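Local coordinates for protein actinorhodin polyketide putative beta-ketoacyl synthase 2 (Streptomyces coelicolor A3, PDB 1TQY) that probably acts, as the chain length factor of a beta-ketoacyl synthase pair, in building the polyketide chain of the antibiotic actinorhodin, at residues W89-A94 with I241-D246. Numbering follows the deposited sequence.
Sequences WALQDA and ILVLED
Val243 meets Ala90 and Leu91 in the last turn of helix 78-93, and Ala94 just beyond it. The side chains that meet are apolar, and no hydrogen bond joins the two segments. Val243 CG2 stands anti to its own carbonyl carbon and reaches the helix backbone, 3.6 Å from Ala90 O. Val243 CG2 also lies 3.9 Å from Ala90 CB and the same distance from Leu91 CD2. The side chains of Leu91 and Val243 cross at about a right angle. Ala94 CB packs more loosely, 4.3 Å from Val243 CB.

Ala90 also meets the strand backbone. Ala90 CB sits 3.4 Å from Ile241 O, with Ile241 CG2 a little farther off. The axes of helix segment 89-93 and strand segment 241-246 approach to 7.3 Å and cross at -42°, a closeness consistent with the small Ala90 methyl at the interface.

Hydrogen bonds and a salt bridge lie beside the apolar contact. Ala94 O accepts a hydrogen bond from Arg253, which also forms a salt bridge with Glu245. Asp93 OD1 is hydrogen-bonded to Tyr259 OH and to Val16 N.

The contact lays helix 78-93 on one face of the N-terminal ketosynthase sheet of the thiolase-like fold. Strand 238-246 runs there between strands 11-20 and 189-196, antiparallel to both, while Leu244 packs against helix 171-185.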
ATOM      1  N   TRP B  89      -4.439 -22.369   0.895  1.00 29.08           N
ATOM      2  CA  TRP B  89      -5.599 -23.036   0.287  1.00 28.54           C
ATOM      3  C   TRP B  89      -5.784 -22.669  -1.184  1.00 27.95           C
ATOM      4  O   TRP B  89      -6.182 -23.507  -1.998  1.00 28.62           O
ATOM      5  CB  TRP B  89      -6.894 -22.692   1.051  1.00 29.09           C
ATOM      6  CG  TRP B  89      -7.008 -23.365   2.385  1.00 29.47           C
ATOM      7  CD1 TRP B  89      -6.277 -24.432   2.826  1.00 30.07           C
ATOM      8  CD2 TRP B  89      -7.921 -23.037   3.447  1.00 30.79           C
ATOM      9  NE1 TRP B  89      -6.674 -24.786   4.095  1.00 32.25           N
ATOM     10  CE2 TRP B  89      -7.680 -23.949   4.500  1.00 31.39           C
ATOM     11  CE3 TRP B  89      -8.915 -22.062   3.609  1.00 30.99           C
ATOM     12  CZ2 TRP B  89      -8.399 -23.918   5.703  1.00 30.95           C
ATOM     13  CZ3 TRP B  89      -9.635 -22.027   4.808  1.00 32.19           C
ATOM     14  CH2 TRP B  89      -9.371 -22.953   5.840  1.00 32.90           C
ATOM     15  N   ALA B  90      -5.498 -21.414  -1.520  1.00 26.92           N
ATOM     16  CA  ALA B  90      -5.638 -20.944  -2.895  1.00 28.07           C
ATOM     17  C   ALA B  90      -4.609 -21.619  -3.811  1.00 29.04           C
ATOM     18  O   ALA B  90      -4.936 -22.030  -4.926  1.00 28.29           O
ATOM     19  CB  ALA B  90      -5.476 -19.426  -2.944  1.00 25.54           C
ATOM     20  N   LEU B  91      -3.371 -21.728  -3.330  1.00 30.24           N
ATOM     21  CA  LEU B  91      -2.305 -22.361  -4.098  1.00 30.60           C
ATOM     22  C   LEU B  91      -2.572 -23.844  -4.343  1.00 32.93           C
ATOM     23  O   LEU B  91      -2.261 -24.366  -5.418  1.00 33.07           O
ATOM     24  CB  LEU B  91      -0.953 -22.192  -3.405  1.00 28.98           C
ATOM     25  CG  LEU B  91      -0.267 -20.826  -3.570  1.00 28.18           C
ATOM     26  CD1 LEU B  91       0.983 -20.754  -2.692  1.00 26.91           C
ATOM     27  CD2 LEU B  91       0.106 -20.629  -5.041  1.00 27.11           C
ATOM     28  N   GLN B  92      -3.139 -24.546  -3.368  1.00 33.38           N
ATOM     29  CA  GLN B  92      -3.410 -25.955  -3.615  1.00 35.62           C
ATOM     30  C   GLN B  92      -4.721 -26.164  -4.367  1.00 34.51           C
ATOM     31  O   GLN B  92      -4.921 -27.205  -4.989  1.00 34.43           O
ATOM     32  CB  GLN B  92      -3.378 -26.764  -2.315  1.00 37.72           C
ATOM     33  CG  GLN B  92      -4.362 -26.364  -1.271  1.00 42.82           C
ATOM     34  CD  GLN B  92      -4.085 -27.051   0.067  1.00 46.75           C
ATOM     35  OE1 GLN B  92      -4.913 -27.817   0.578  1.00 49.68           O
ATOM     36  NE2 GLN B  92      -2.913 -26.780   0.637  1.00 46.25           N
ATOM     37  N   ASP B  93      -5.604 -25.168  -4.334  1.00 33.42           N
ATOM     38  CA  ASP B  93      -6.874 -25.261  -5.054  1.00 33.68           C
ATOM     39  C   ASP B  93      -6.534 -25.207  -6.546  1.00 33.15           C
ATOM     40  O   ASP B  93      -7.187 -25.839  -7.384  1.00 32.63           O
ATOM     41  CB  ASP B  93      -7.780 -24.075  -4.700  1.00 32.80           C
ATOM     42  CG  ASP B  93      -9.105 -24.096  -5.450  1.00 33.35           C
ATOM     43  OD1 ASP B  93      -9.611 -22.999  -5.771  1.00 33.76           O
ATOM     44  OD2 ASP B  93      -9.655 -25.191  -5.714  1.00 33.15           O
ATOM     45  N   ALA B  94      -5.490 -24.449  -6.857  1.00 31.08           N
ATOM     46  CA  ALA B  94      -5.024 -24.289  -8.225  1.00 30.11           C
ATOM     47  C   ALA B  94      -4.026 -25.377  -8.595  1.00 31.33           C
ATOM     48  O   ALA B  94      -3.513 -25.403  -9.715  1.00 29.91           O
ATOM     49  CB  ALA B  94      -4.368 -22.923  -8.393  1.00 28.31           C
ATOM     50  N   ILE B 241      -7.956 -14.906  -0.888  1.00 22.10           N
ATOM     51  CA  ILE B 241      -6.705 -14.790  -1.604  1.00 21.93           C
ATOM     52  C   ILE B 241      -6.947 -15.646  -2.829  1.00 23.92           C
ATOM     53  O   ILE B 241      -7.574 -16.701  -2.739  1.00 24.44           O
ATOM     54  CB  ILE B 241      -5.536 -15.359  -0.781  1.00 21.72           C
ATOM     55  CG1 ILE B 241      -5.281 -14.474   0.454  1.00 21.78           C
ATOM     56  CG2 ILE B 241      -4.290 -15.454  -1.643  1.00 20.59           C
ATOM     57  CD1 ILE B 241      -4.779 -13.058   0.148  1.00 19.99           C
ATOM     58  N   LEU B 242      -6.505 -15.184  -3.986  1.00 24.38           N
ATOM     59  CA  LEU B 242      -6.685 -15.982  -5.184  1.00 25.46           C
ATOM     60  C   LEU B 242      -5.419 -16.027  -6.004  1.00 24.61           C
ATOM     61  O   LEU B 242      -4.553 -15.164  -5.881  1.00 23.67           O
ATOM     62  CB  LEU B 242      -7.854 -15.478  -6.041  1.00 27.30           C
ATOM     63  CG  LEU B 242      -8.523 -14.114  -5.869  1.00 28.15           C
ATOM     64  CD1 LEU B 242      -9.614 -14.005  -6.938  1.00 25.65           C
ATOM     65  CD2 LEU B 242      -9.143 -13.969  -4.466  1.00 27.54           C
ATOM     66  N   VAL B 243      -5.317 -17.060  -6.828  1.00 24.67           N
ATOM     67  CA  VAL B 243      -4.153 -17.254  -7.673  1.00 25.12           C
ATOM     68  C   VAL B 243      -4.510 -16.854  -9.095  1.00 24.96           C
ATOM     69  O   VAL B 243      -5.413 -17.418  -9.701  1.00 25.28           O
ATOM     70  CB  VAL B 243      -3.700 -18.737  -7.632  1.00 25.77           C
ATOM     71  CG1 VAL B 243      -2.549 -18.967  -8.594  1.00 23.45           C
ATOM     72  CG2 VAL B 243      -3.286 -19.100  -6.213  1.00 26.83           C
ATOM     73  N   LEU B 244      -3.823 -15.847  -9.610  1.00 26.23           N
ATOM     74  CA  LEU B 244      -4.073 -15.410 -10.964  1.00 27.44           C
ATOM     75  C   LEU B 244      -2.838 -15.768 -11.755  1.00 28.55           C
ATOM     76  O   LEU B 244      -1.724 -15.746 -11.223  1.00 25.40           O
ATOM     77  CB  LEU B 244      -4.288 -13.898 -11.033  1.00 27.52           C
ATOM     78  CG  LEU B 244      -5.096 -13.179  -9.964  1.00 30.52           C
ATOM     79  CD1 LEU B 244      -5.558 -11.858 -10.541  1.00 29.25           C
ATOM     80  CD2 LEU B 244      -6.278 -14.008  -9.505  1.00 31.25           C
ATOM     81  N   GLU B 245      -3.030 -16.110 -13.024  1.00 29.75           N
ATOM     82  CA  GLU B 245      -1.900 -16.430 -13.861  1.00 32.24           C
ATOM     83  C   GLU B 245      -2.194 -16.339 -15.339  1.00 32.28           C
ATOM     84  O   GLU B 245      -3.349 -16.346 -15.767  1.00 31.54           O
ATOM     85  CB  GLU B 245      -1.332 -17.804 -13.495  1.00 36.31           C
ATOM     86  CG  GLU B 245      -2.306 -18.956 -13.512  1.00 40.24           C
ATOM     87  CD  GLU B 245      -1.734 -20.207 -12.828  1.00 43.06           C
ATOM     88  OE1 GLU B 245      -0.563 -20.569 -13.106  1.00 44.79           O
ATOM     89  OE2 GLU B 245      -2.459 -20.839 -12.029  1.00 41.49           O
ATOM     90  N   ASP B 246      -1.113 -16.198 -16.097  1.00 31.71           N
ATOM     91  CA  ASP B 246      -1.139 -16.090 -17.544  1.00 31.02           C
ATOM     92  C   ASP B 246      -1.809 -17.323 -18.129  1.00 29.68           C
ATOM     93  O   ASP B 246      -1.500 -18.455 -17.747  1.00 27.39           O
ATOM     94  CB  ASP B 246       0.303 -15.959 -18.055  1.00 33.91           C
ATOM     95  CG  ASP B 246       0.384 -15.796 -19.555  1.00 36.77           C
ATOM     96  OD1 ASP B 246       0.016 -16.738 -20.293  1.00 37.67           O
ATOM     97  OD2 ASP B 246       0.825 -14.714 -19.993  1.00 40.18           O
TER